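Local coordinates for protein Esterase/lipase (Uncultured bacterium, PDB 3K6K) that probably hydrolyses carboxylic ester bonds as a bacterial homologue of hormone-sensitive lipase built on the alpha/beta hydrolase fold, at residues 43-48 with 96-101; 56-61 with 102-107; 281-286 with 291-296. All coordinates share one frame; numbering follows the deposited sequence.

In the fold
Contacts 1 and 2 use successive turns of helix 96-110: its first turns meet helix 38-49, and the following ones meet the start of strand 59-65. Leu100 of contact 1 touches Leu60 of contact 2, joining the two patches. Both are only partly buried and have no hydrogen bond across them; their polar groups turn to neighbours or, in contact 2, to a sulfate ion. Contact 3 is buried and joins the loop after strand 271-276 to helix 291-305 through a phenylalanine ring and a weak amide-to-serine bond. It does not use helix 96-110 itself, but its Val282, Gln284 and Met285 pack against Leu102.

Contact 1 (43-48 with 96-101); sequences AGMEAL and PSTHLV
Thr98 meets Met45 and Glu46 with its methyl group, and this carbon is the atom both residues touch. The short helical segments have axes 9.0 Å apart, running in roughly the same sense with 35° between them, and their CA atoms come nearest at Glu46 and Thr98, 5.6 Å apart. They join an N-terminal helix, probably part of the cap as in relatives, to the first turns of helix 96-110. The apolar part is small. Thr98 CG2 lies 4.1 Å from Met45 CG, the two side chains meeting at a slant, and 4.0 Å from the carbonyl oxygen Met45 O. The second group of contacts is carbon against carboxylate. Glu46 bends at chi2 (-76°), which brings its acid group back across the threonine at about a right angle: Glu46 OE1 is 3.7 Å from Thr98 CG2 and 3.6 Å from Ser97 CB. The polar ends find partners just before segment 96-101, at Ser95: Glu46 OE2 is hydrogen-bonded to Ser95 OG, and Thr98 OG1 to Ser95 O. With chi1 of 51°, Thr98 sets its hydroxyl between its own backbone N and carbonyl carbon, on the Ser95 side, while the methyl faces helix 38-49. The chemistry implies a modest join, burying 163 Å² in all, of van der Waals contact alone between the segments, with the Glu46-Ser95 hydrogen bond as polar tie beside it.

Contact 2 (56-61 with 102-107); sequences EGVELT and LTTQLA. With SO4 (sulfate ion), chain E.
Val58 and Thr104 bring the backbones nearest, with 6.3 Å between their CA atoms, where the chain that leads into strand 59-65 passes helix 96-110. Val58 points toward the helix and uses both branches. Its CG1, anti to the backbone N (chi1 174°), lies 3.8 Å from Thr104 CG2, while Val58 CG2 sits 3.5 Å from the carbonyl oxygen Thr104 O. Leu60 adds a lighter touch from the strand, its CD2 being 4.2 Å from Thr104 CG2, so the threonine methyl is met by both aliphatic residues. The hydroxyl Thr104 OG1 is held apart from this patch by hydrogen bonds with Leu100 O and Ala55 N. A sulfate ion, probably from the crystallisation liquor, lies near both segments: Glu56 N donates to its O3 at 3.0 Å with an N-H...O angle of 154°, and Gln105 OE1 is modelled 3.1 Å from its O1, a proximity that is not a hydrogen bond. With an alanine here in place of Gln105 the amide would be gone, and the ion would probably lose its neighbour in segment 102-107, keeping from these two segments just the bond from Glu56 N. Helix 96-110 connects the adjacent parallel strands 82-86 and 113-117, a beta-alpha-beta crossover, and its packing beside strand 59-65 is part of the helix-on-sheet layering of the alpha/beta hydrolase fold.

Contact 3 (281-286 with 291-296); sequences HVFQMY and NAADIS
Phe283 reaches helix 291-305 with the CD1, CE1 and CZ atoms of its ring, which meet the helix in order. CB and CG make no close approach to segment 291-296; chi1 of 68° places CG between the backbone N and the carbonyl carbon and swings the ring toward the helix. Phe283 CD1 is then 3.6 Å from Ala293 CA. Next along, Phe283 CE1 approaches the carbonyl oxygen Ala292 O at 3.1 Å, edge-on and near the ring plane; that oxygen also accepts the helical bond from Ser296 N. At the tip, Phe283 CZ comes 3.5 Å from Ser296 CB, obliquely to the ring. Gln284 covers one face: its chain bends at chi2, and Gln284 CD ends 3.8 Å above the plane, over the ring centre. The same amide reaches the helix, Gln284 NE2 giving a weak hydrogen bond to Ser296 OG, 3.3 Å long with an angle of 150°. That hydroxyl has its stronger partner in His246 ND1, so the serine links the loop to strand 243-248. Ala293 packs nearer the backbone, its CB 3.2 Å from Phe283 O and also close to Gln284 CA. Trp276, whose ring meets that of Phe283 with planes at about 50°, brings in strand 271-276. The buried packing holds the short 3-10 turn 283-285, which begins two residues after His281; that residue bonds through ND1 to Glu251 and touches Ser157, consistent with the catalytic-triad histidine loop of alpha/beta hydrolases, seated here on the C-terminal helix.

Contact 1 (43-48 with 96-101)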
ATOM      1  N   ALA A  43      19.538  20.300 -20.365  1.00 21.04           N
ATOM      2  CA  ALA A  43      20.805  20.915 -19.968  1.00 21.78           C
ATOM      3  C   ALA A  43      20.747  21.503 -18.562  1.00 22.24           C
ATOM      4  O   ALA A  43      21.697  21.343 -17.810  1.00 21.36           O
ATOM      5  CB  ALA A  43      21.290  21.967 -20.980  1.00 21.71           C
ATOM      6  N   GLY A  44      19.613  22.125 -18.216  1.00 23.36           N
ATOM      7  CA  GLY A  44      19.364  22.740 -16.902  1.00 25.15           C
ATOM      8  C   GLY A  44      18.968  21.803 -15.759  1.00 26.91           C
ATOM      9  O   GLY A  44      19.280  22.055 -14.605  1.00 27.30           O
ATOM     10  N   MET A  45      18.272  20.716 -16.069  1.00 27.45           N
ATOM     11  CA  MET A  45      18.173  19.627 -15.130  1.00 28.10           C
ATOM     12  C   MET A  45      19.573  19.084 -14.836  1.00 28.27           C
ATOM     13  O   MET A  45      19.908  18.823 -13.690  1.00 27.26           O
ATOM     14  CB  MET A  45      17.290  18.553 -15.708  1.00 28.70           C
ATOM     15  CG  MET A  45      16.660  17.630 -14.699  1.00 31.78           C
ATOM     16  SD  MET A  45      15.559  16.429 -15.525  1.00 39.13           S
ATOM     17  CE  MET A  45      14.696  17.582 -16.663  1.00 32.88           C
ATOM     18  N   GLU A  46      20.406  18.959 -15.864  1.00 29.08           N
ATOM     19  CA  GLU A  46      21.757  18.427 -15.680  1.00 30.72           C
ATOM     20  C   GLU A  46      22.568  19.333 -14.735  1.00 31.57           C
ATOM     21  O   GLU A  46      23.172  18.850 -13.782  1.00 32.02           O
ATOM     22  CB  GLU A  46      22.510  18.197 -17.018  1.00 30.53           C
ATOM     23  CG  GLU A  46      21.973  17.088 -17.995  1.00 31.79           C
ATOM     24  CD  GLU A  46      22.316  15.638 -17.556  1.00 34.30           C
ATOM     25  OE1 GLU A  46      22.952  15.463 -16.522  1.00 35.88           O
ATOM     26  OE2 GLU A  46      21.970  14.650 -18.252  1.00 38.41           O
ATOM     27  N   ALA A  47      22.526  20.648 -14.959  1.00 33.17           N
ATOM     28  CA  ALA A  47      23.389  21.590 -14.234  1.00 34.17           C
ATOM     29  C   ALA A  47      22.989  21.680 -12.765  1.00 35.12           C
ATOM     30  O   ALA A  47      23.849  21.630 -11.884  1.00 35.59           O
ATOM     31  CB  ALA A  47      23.364  22.978 -14.902  1.00 34.24           C
ATOM     32  N   LEU A  48      21.685  21.798 -12.511  1.00 35.72           N
ATOM     33  CA  LEU A  48      21.152  21.817 -11.155  1.00 36.68           C
ATOM     34  C   LEU A  48      21.469  20.481 -10.442  1.00 36.91           C
ATOM     35  O   LEU A  48      21.956  20.461  -9.303  1.00 37.43           O
ATOM     36  CB  LEU A  48      19.657  22.120 -11.209  1.00 36.90           C
ATOM     37  CG  LEU A  48      18.835  22.476  -9.964  1.00 39.49           C
ATOM     38  CD1 LEU A  48      17.852  23.630 -10.307  1.00 43.44           C
ATOM     39  CD2 LEU A  48      18.074  21.271  -9.354  1.00 41.35           C
ATOM     40  N   PRO A  96      21.236   8.952 -16.261  1.00 16.55           N
ATOM     41  CA  PRO A  96      21.854   8.392 -15.080  1.00 16.33           C
ATOM     42  C   PRO A  96      22.523   9.481 -14.185  1.00 17.45           C
ATOM     43  O   PRO A  96      22.424   9.425 -12.940  1.00 17.41           O
ATOM     44  CB  PRO A  96      22.833   7.410 -15.678  1.00 15.67           C
ATOM     45  CG  PRO A  96      22.123   6.904 -16.883  1.00 16.17           C
ATOM     46  CD  PRO A  96      21.442   8.100 -17.459  1.00 15.83           C
ATOM     47  N   SER A  97      23.109  10.500 -14.815  1.00 18.02           N
ATOM     48  CA  SER A  97      23.746  11.609 -14.105  1.00 18.74           C
ATOM     49  C   SER A  97      22.815  12.423 -13.262  1.00 17.82           C
ATOM     50  O   SER A  97      23.159  12.686 -12.152  1.00 18.48           O
ATOM     51  CB  SER A  97      24.515  12.560 -15.041  1.00 18.92           C
ATOM     52  OG  SER A  97      25.594  11.830 -15.608  1.00 22.70           O
ATOM     53  N   THR A  98      21.688  12.881 -13.799  1.00 18.35           N
ATOM     54  CA  THR A  98      20.715  13.617 -12.988  1.00 18.45           C
ATOM     55  C   THR A  98      20.216  12.868 -11.747  1.00 17.92           C
ATOM     56  O   THR A  98      19.668  13.510 -10.870  1.00 17.78           O
ATOM     57  CB  THR A  98      19.457  13.906 -13.752  1.00 18.62           C
ATOM     58  OG1 THR A  98      18.966  12.678 -14.348  1.00 21.09           O
ATOM     59  CG2 THR A  98      19.722  14.937 -14.810  1.00 19.65           C
ATOM     60  N   HIS A  99      20.363  11.534 -11.690  1.00 16.64           N
ATOM     61  CA  HIS A  99      19.729  10.741 -10.607  1.00 16.52           C
ATOM     62  C   HIS A  99      20.795  10.146  -9.661  1.00 16.80           C
ATOM     63  O   HIS A  99      20.492   9.466  -8.648  1.00 12.85           O
ATOM     64  CB  HIS A  99      18.759   9.700 -11.176  1.00 16.12           C
ATOM     65  CG  HIS A  99      17.486  10.303 -11.675  1.00 17.32           C
ATOM     66  ND1 HIS A  99      16.237   9.892 -11.236  1.00 20.42           N
ATOM     67  CD2 HIS A  99      17.265  11.357 -12.496  1.00 18.15           C
ATOM     68  CE1 HIS A  99      15.305  10.637 -11.810  1.00 19.99           C
ATOM     69  NE2 HIS A  99      15.903  11.527 -12.589  1.00 19.05           N
ATOM     70  N   LEU A 100      22.041  10.510  -9.958  1.00 15.69           N
ATOM     71  CA  LEU A 100      23.103  10.063  -9.124  1.00 17.44           C
ATOM     72  C   LEU A 100      22.758  10.223  -7.714  1.00 17.12           C
ATOM     73  O   LEU A 100      23.022   9.279  -6.955  1.00 18.76           O
ATOM     74  CB  LEU A 100      24.421  10.763  -9.410  1.00 17.18           C
ATOM     75  CG  LEU A 100      24.856  10.197 -10.735  1.00 18.05           C
ATOM     76  CD1 LEU A 100      25.972  11.061 -11.293  1.00 20.46           C
ATOM     77  CD2 LEU A 100      25.311   8.794 -10.541  1.00 15.89           C
ATOM     78  N   VAL A 101      22.242  11.379  -7.325  1.00 17.30           N
ATOM     79  CA  VAL A 101      21.828  11.641  -5.965  1.00 17.36           C
ATOM     80  C   VAL A 101      20.977  10.528  -5.341  1.00 18.59           C
ATOM     81  O   VAL A 101      21.252  10.105  -4.275  1.00 20.40           O
ATOM     82  CB  VAL A 101      21.199  13.052  -5.735  1.00 17.50           C
ATOM     83  CG1 VAL A 101      19.996  13.276  -6.557  1.00 14.51           C
ATOM     84  CG2 VAL A 101      20.892  13.242  -4.318  1.00 19.15           C
TER

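Contact 2 (56-61 with 102-107)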
ATOM      1  N   GLU A  56      29.185   8.771  -0.483  1.00 28.94           N
ATOM      2  CA  GLU A  56      30.624   8.666  -0.365  1.00 29.47           C
ATOM      3  C   GLU A  56      30.959   7.234  -0.651  1.00 28.10           C
ATOM      4  O   GLU A  56      30.290   6.334  -0.159  1.00 27.55           O
ATOM      5  CB  GLU A  56      31.099   9.046   1.045  1.00 29.98           C
ATOM      6  CG  GLU A  56      32.585   8.660   1.365  1.00 34.21           C
ATOM      7  CD  GLU A  56      33.125   9.423   2.600  1.00 41.29           C
ATOM      8  OE1 GLU A  56      34.355   9.668   2.660  1.00 44.27           O
ATOM      9  OE2 GLU A  56      32.321   9.792   3.509  1.00 40.30           O
ATOM     10  N   GLY A  57      31.973   7.025  -1.475  1.00 26.99           N
ATOM     11  CA  GLY A  57      32.525   5.688  -1.644  1.00 26.42           C
ATOM     12  C   GLY A  57      31.860   4.902  -2.747  1.00 25.70           C
ATOM     13  O   GLY A  57      32.178   3.720  -2.934  1.00 25.99           O
ATOM     14  N   VAL A  58      30.922   5.526  -3.440  1.00 23.66           N
ATOM     15  CA  VAL A  58      30.257   4.904  -4.567  1.00 22.29           C
ATOM     16  C   VAL A  58      30.997   5.243  -5.830  1.00 22.21           C
ATOM     17  O   VAL A  58      30.973   6.346  -6.252  1.00 21.63           O
ATOM     18  CB  VAL A  58      28.729   5.239  -4.707  1.00 20.62           C
ATOM     19  CG1 VAL A  58      28.209   4.692  -5.925  1.00 18.50           C
ATOM     20  CG2 VAL A  58      27.952   4.693  -3.615  1.00 19.72           C
ATOM     21  N   GLU A  59      31.625   4.253  -6.429  1.00 22.46           N
ATOM     22  CA  GLU A  59      32.439   4.420  -7.641  1.00 22.46           C
ATOM     23  C   GLU A  59      31.563   4.402  -8.855  1.00 22.32           C
ATOM     24  O   GLU A  59      30.627   3.575  -8.965  1.00 22.14           O
ATOM     25  CB  GLU A  59      33.576   3.383  -7.718  1.00 21.78           C
ATOM     26  CG  GLU A  59      34.491   3.594  -6.503  1.00 26.57           C
ATOM     27  CD  GLU A  59      35.701   2.658  -6.378  1.00 31.82           C
ATOM     28  OE1 GLU A  59      36.646   3.097  -5.687  1.00 35.09           O
ATOM     29  OE2 GLU A  59      35.743   1.528  -6.937  1.00 31.86           O
ATOM     30  N   LEU A  60      31.850   5.331  -9.762  1.00 21.73           N
ATOM     31  CA  LEU A  60      31.032   5.485 -10.940  1.00 22.14           C
ATOM     32  C   LEU A  60      31.705   4.962 -12.190  1.00 22.96           C
ATOM     33  O   LEU A  60      32.528   5.655 -12.814  1.00 22.17           O
ATOM     34  CB  LEU A  60      30.622   6.958 -11.138  1.00 21.26           C
ATOM     35  CG  LEU A  60      29.801   7.649 -10.069  1.00 22.58           C
ATOM     36  CD1 LEU A  60      29.572   9.167 -10.337  1.00 21.06           C
ATOM     37  CD2 LEU A  60      28.474   6.870  -9.838  1.00 22.17           C
ATOM     38  N   THR A  61      31.306   3.763 -12.613  1.00 24.21           N
ATOM     39  CA  THR A  61      31.886   3.177 -13.824  1.00 24.48           C
ATOM     40  C   THR A  61      31.011   3.422 -15.096  1.00 25.16           C
ATOM     41  O   THR A  61      29.793   3.130 -15.121  1.00 24.61           O
ATOM     42  CB  THR A  61      32.211   1.726 -13.538  1.00 24.82           C
ATOM     43  OG1 THR A  61      33.030   1.656 -12.358  1.00 25.59           O
ATOM     44  CG2 THR A  61      32.914   1.057 -14.696  1.00 24.59           C
ATOM     45  N   LEU A 102      19.978  10.055  -6.049  1.00 18.08           N
ATOM     46  CA  LEU A 102      19.112   9.026  -5.563  1.00 18.43           C
ATOM     47  C   LEU A 102      19.814   7.632  -5.620  1.00 19.52           C
ATOM     48  O   LEU A 102      19.854   6.932  -4.599  1.00 20.33           O
ATOM     49  CB  LEU A 102      17.807   9.070  -6.334  1.00 17.07           C
ATOM     50  CG  LEU A 102      16.768   7.952  -6.103  1.00 19.31           C
ATOM     51  CD1 LEU A 102      16.710   7.488  -4.681  1.00 15.17           C
ATOM     52  CD2 LEU A 102      15.390   8.440  -6.524  1.00 19.35           C
ATOM     53  N   THR A 103      20.387   7.267  -6.786  1.00 19.04           N
ATOM     54  CA  THR A 103      20.868   5.896  -7.087  1.00 17.77           C
ATOM     55  C   THR A 103      22.140   5.489  -6.382  1.00 18.76           C
ATOM     56  O   THR A 103      22.345   4.310  -6.089  1.00 18.97           O
ATOM     57  CB  THR A 103      21.041   5.639  -8.604  1.00 17.61           C
ATOM     58  OG1 THR A 103      22.075   6.479  -9.153  1.00 16.94           O
ATOM     59  CG2 THR A 103      19.737   5.883  -9.333  1.00 15.14           C
ATOM     60  N   THR A 104      22.990   6.467  -6.094  1.00 18.61           N
ATOM     61  CA  THR A 104      24.184   6.196  -5.317  1.00 17.88           C
ATOM     62  C   THR A 104      23.800   5.832  -3.913  1.00 18.56           C
ATOM     63  O   THR A 104      24.466   4.993  -3.286  1.00 17.93           O
ATOM     64  CB  THR A 104      25.200   7.380  -5.303  1.00 17.57           C
ATOM     65  OG1 THR A 104      24.533   8.575  -4.887  1.00 15.75           O
ATOM     66  CG2 THR A 104      25.839   7.594  -6.712  1.00 16.03           C
ATOM     67  N   GLN A 105      22.733   6.444  -3.404  1.00 18.80           N
ATOM     68  CA  GLN A 105      22.207   6.016  -2.085  1.00 18.94           C
ATOM     69  C   GLN A 105      21.636   4.600  -2.195  1.00 18.95           C
ATOM     70  O   GLN A 105      21.944   3.745  -1.373  1.00 19.97           O
ATOM     71  CB  GLN A 105      21.172   7.005  -1.477  1.00 18.76           C
ATOM     72  CG  GLN A 105      21.672   8.394  -1.170  1.00 20.62           C
ATOM     73  CD  GLN A 105      22.746   8.418  -0.058  1.00 26.26           C
ATOM     74  OE1 GLN A 105      23.478   9.434   0.139  1.00 27.58           O
ATOM     75  NE2 GLN A 105      22.845   7.313   0.669  1.00 23.16           N
ATOM     76  N   LEU A 106      20.843   4.320  -3.228  1.00 19.45           N
ATOM     77  CA  LEU A 106      20.316   2.955  -3.380  1.00 19.84           C
ATOM     78  C   LEU A 106      21.506   1.972  -3.351  1.00 21.46           C
ATOM     79  O   LEU A 106      21.461   0.960  -2.650  1.00 21.57           O
ATOM     80  CB  LEU A 106      19.445   2.855  -4.612  1.00 19.58           C
ATOM     81  CG  LEU A 106      18.173   3.696  -4.581  1.00 19.89           C
ATOM     82  CD1 LEU A 106      17.485   3.724  -5.962  1.00 14.76           C
ATOM     83  CD2 LEU A 106      17.233   3.178  -3.488  1.00 16.79           C
ATOM     84  N   ALA A 107      22.573   2.260  -4.106  1.00 21.76           N
ATOM     85  CA  ALA A 107      23.733   1.345  -4.180  1.00 22.39           C
ATOM     86  C   ALA A 107      24.456   1.122  -2.801  1.00 23.35           C
ATOM     87  O   ALA A 107      24.643  -0.003  -2.374  1.00 23.18           O
ATOM     88  CB  ALA A 107      24.719   1.823  -5.262  1.00 21.55           C
TER
HETATM   89  S   SO4 E 323      26.711   9.459   2.505  1.00 37.05           S
HETATM   90  O1  SO4 E 323      25.342   9.945   2.596  1.00 37.59           O
HETATM   91  O2  SO4 E 323      26.666   7.999   2.288  1.00 38.70           O
HETATM   92  O3  SO4 E 323      27.308  10.239   1.413  1.00 38.43           O
HETATM   93  O4  SO4 E 323      27.512   9.714   3.692  1.00 37.07           O

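Contact 3 (281-286 with 291-296)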
ATOM      1  N   HIS A 281       6.564  14.660  -5.439  1.00 12.47           N
ATOM      2  CA  HIS A 281       6.942  13.689  -6.429  1.00 13.23           C
ATOM      3  C   HIS A 281       8.386  13.263  -6.249  1.00 13.53           C
ATOM      4  O   HIS A 281       9.253  14.120  -6.107  1.00 14.69           O
ATOM      5  CB  HIS A 281       6.796  14.360  -7.774  1.00 13.33           C
ATOM      6  CG  HIS A 281       6.685  13.408  -8.914  1.00 15.90           C
ATOM      7  ND1 HIS A 281       5.886  12.287  -8.868  1.00 13.21           N
ATOM      8  CD2 HIS A 281       7.270  13.413 -10.140  1.00 18.24           C
ATOM      9  CE1 HIS A 281       5.980  11.646 -10.018  1.00 17.73           C
ATOM     10  NE2 HIS A 281       6.808  12.306 -10.806  1.00 17.92           N
ATOM     11  N   VAL A 282       8.640  11.961  -6.307  1.00 12.32           N
ATOM     12  CA  VAL A 282       9.967  11.366  -6.137  1.00 12.34           C
ATOM     13  C   VAL A 282      10.797  12.062  -5.021  1.00 13.38           C
ATOM     14  O   VAL A 282      11.932  12.475  -5.210  1.00 13.41           O
ATOM     15  CB  VAL A 282      10.788  11.235  -7.472  1.00 13.34           C
ATOM     16  CG1 VAL A 282      11.961  10.294  -7.223  1.00 11.89           C
ATOM     17  CG2 VAL A 282       9.928  10.670  -8.689  1.00  8.42           C
ATOM     18  N   PHE A 283      10.237  12.122  -3.831  1.00 13.12           N
ATOM     19  CA  PHE A 283      10.854  12.863  -2.747  1.00 13.18           C
ATOM     20  C   PHE A 283      12.195  12.329  -2.318  1.00 13.48           C
ATOM     21  O   PHE A 283      12.941  13.074  -1.641  1.00 14.23           O
ATOM     22  CB  PHE A 283       9.911  12.929  -1.538  1.00 13.54           C
ATOM     23  CG  PHE A 283       9.678  11.588  -0.835  1.00 14.58           C
ATOM     24  CD1 PHE A 283      10.435  11.239   0.276  1.00 14.83           C
ATOM     25  CD2 PHE A 283       8.672  10.736  -1.246  1.00 12.57           C
ATOM     26  CE1 PHE A 283      10.216  10.036   0.921  1.00 17.72           C
ATOM     27  CE2 PHE A 283       8.417   9.560  -0.600  1.00 10.34           C
ATOM     28  CZ  PHE A 283       9.210   9.183   0.467  1.00 15.95           C
ATOM     29  N   GLN A 284      12.498  11.076  -2.700  1.00 11.42           N
ATOM     30  CA  GLN A 284      13.730  10.432  -2.327  1.00 11.70           C
ATOM     31  C   GLN A 284      14.939  11.188  -2.932  1.00 13.34           C
ATOM     32  O   GLN A 284      16.081  10.865  -2.594  1.00 12.44           O
ATOM     33  CB  GLN A 284      13.754   8.897  -2.705  1.00 10.41           C
ATOM     34  CG  GLN A 284      12.602   7.994  -2.144  1.00  7.09           C
ATOM     35  CD  GLN A 284      11.225   8.225  -2.871  1.00 11.00           C
ATOM     36  OE1 GLN A 284      11.096   9.113  -3.752  1.00  5.74           O
ATOM     37  NE2 GLN A 284      10.224   7.432  -2.502  1.00  5.32           N
ATOM     38  N   MET A 285      14.687  12.116  -3.866  1.00 14.15           N
ATOM     39  CA  MET A 285      15.728  13.013  -4.357  1.00 17.02           C
ATOM     40  C   MET A 285      16.236  14.052  -3.323  1.00 17.15           C
ATOM     41  O   MET A 285      17.349  14.630  -3.487  1.00 16.89           O
ATOM     42  CB  MET A 285      15.303  13.759  -5.645  1.00 17.71           C
ATOM     43  CG  MET A 285      14.703  12.880  -6.697  1.00 21.03           C
ATOM     44  SD  MET A 285      15.756  12.055  -7.910  1.00 33.47           S
ATOM     45  CE  MET A 285      16.047  13.350  -9.110  1.00 31.64           C
ATOM     46  N   TYR A 286      15.447  14.289  -2.278  1.00 15.84           N
ATOM     47  CA  TYR A 286      15.658  15.456  -1.443  1.00 14.93           C
ATOM     48  C   TYR A 286      16.103  15.167   0.004  1.00 14.72           C
ATOM     49  O   TYR A 286      15.853  15.976   0.909  1.00 14.29           O
ATOM     50  CB  TYR A 286      14.427  16.374  -1.518  1.00 14.07           C
ATOM     51  CG  TYR A 286      13.972  16.581  -2.988  1.00 15.22           C
ATOM     52  CD1 TYR A 286      12.735  16.124  -3.442  1.00 17.60           C
ATOM     53  CD2 TYR A 286      14.786  17.241  -3.904  1.00 16.23           C
ATOM     54  CE1 TYR A 286      12.354  16.294  -4.789  1.00 19.02           C
ATOM     55  CE2 TYR A 286      14.411  17.446  -5.223  1.00 16.05           C
ATOM     56  CZ  TYR A 286      13.207  16.975  -5.670  1.00 20.49           C
ATOM     57  OH  TYR A 286      12.890  17.134  -6.995  1.00 22.20           O
ATOM     58  N   ASN A 291      13.666  14.903   5.787  1.00 18.48           N
ATOM     59  CA  ASN A 291      14.074  13.686   6.498  1.00 18.73           C
ATOM     60  C   ASN A 291      13.432  12.403   5.942  1.00 17.02           C
ATOM     61  O   ASN A 291      14.125  11.381   5.820  1.00 17.25           O
ATOM     62  CB  ASN A 291      13.770  13.828   7.981  1.00 18.23           C
ATOM     63  CG  ASN A 291      14.333  12.665   8.802  1.00 27.28           C
ATOM     64  OD1 ASN A 291      13.548  11.992   9.517  1.00 33.42           O
ATOM     65  ND2 ASN A 291      15.699  12.390   8.692  1.00 25.10           N
ATOM     66  N   ALA A 292      12.162  12.481   5.542  1.00 14.68           N
ATOM     67  CA  ALA A 292      11.444  11.302   4.970  1.00 15.18           C
ATOM     68  C   ALA A 292      12.081  10.614   3.754  1.00 14.73           C
ATOM     69  O   ALA A 292      11.829   9.430   3.456  1.00 15.54           O
ATOM     70  CB  ALA A 292       9.946  11.665   4.658  1.00 13.18           C
ATOM     71  N   ALA A 293      12.896  11.359   3.027  1.00 15.55           N
ATOM     72  CA  ALA A 293      13.651  10.785   1.923  1.00 15.99           C
ATOM     73  C   ALA A 293      14.713   9.819   2.391  1.00 15.97           C
ATOM     74  O   ALA A 293      14.860   8.759   1.801  1.00 16.21           O
ATOM     75  CB  ALA A 293      14.243  11.883   1.010  1.00 16.19           C
ATOM     76  N   ASP A 294      15.478  10.175   3.421  1.00 17.42           N
ATOM     77  CA  ASP A 294      16.462   9.218   3.949  1.00 19.00           C
ATOM     78  C   ASP A 294      15.763   7.990   4.461  1.00 17.08           C
ATOM     79  O   ASP A 294      16.269   6.930   4.225  1.00 17.55           O
ATOM     80  CB  ASP A 294      17.340   9.751   5.099  1.00 20.74           C
ATOM     81  CG  ASP A 294      17.833  11.158   4.871  1.00 28.71           C
ATOM     82  OD1 ASP A 294      17.876  11.890   5.922  1.00 35.56           O
ATOM     83  OD2 ASP A 294      18.162  11.519   3.673  1.00 33.54           O
ATOM     84  N   ILE A 295      14.612   8.144   5.130  1.00 15.64           N
ATOM     85  CA  ILE A 295      13.869   7.018   5.691  1.00 14.95           C
ATOM     86  C   ILE A 295      13.319   6.114   4.574  1.00 14.69           C
ATOM     87  O   ILE A 295      13.344   4.887   4.683  1.00 14.17           O
ATOM     88  CB  ILE A 295      12.696   7.477   6.615  1.00 15.54           C
ATOM     89  CG1 ILE A 295      13.137   8.528   7.630  1.00 17.39           C
ATOM     90  CG2 ILE A 295      12.072   6.299   7.431  1.00 15.21           C
ATOM     91  CD1 ILE A 295      11.865   9.140   8.479  1.00 20.91           C
ATOM     92  N   SER A 296      12.769   6.707   3.513  1.00 13.85           N
ATOM     93  CA  SER A 296      12.208   5.891   2.448  1.00 11.89           C
ATOM     94  C   SER A 296      13.318   5.019   1.756  1.00 11.25           C
ATOM     95  O   SER A 296      13.144   3.833   1.476  1.00  9.80           O
ATOM     96  CB  SER A 296      11.535   6.778   1.432  1.00 10.09           C
ATOM     97  OG  SER A 296      11.394   6.031   0.258  1.00 10.38           O
TER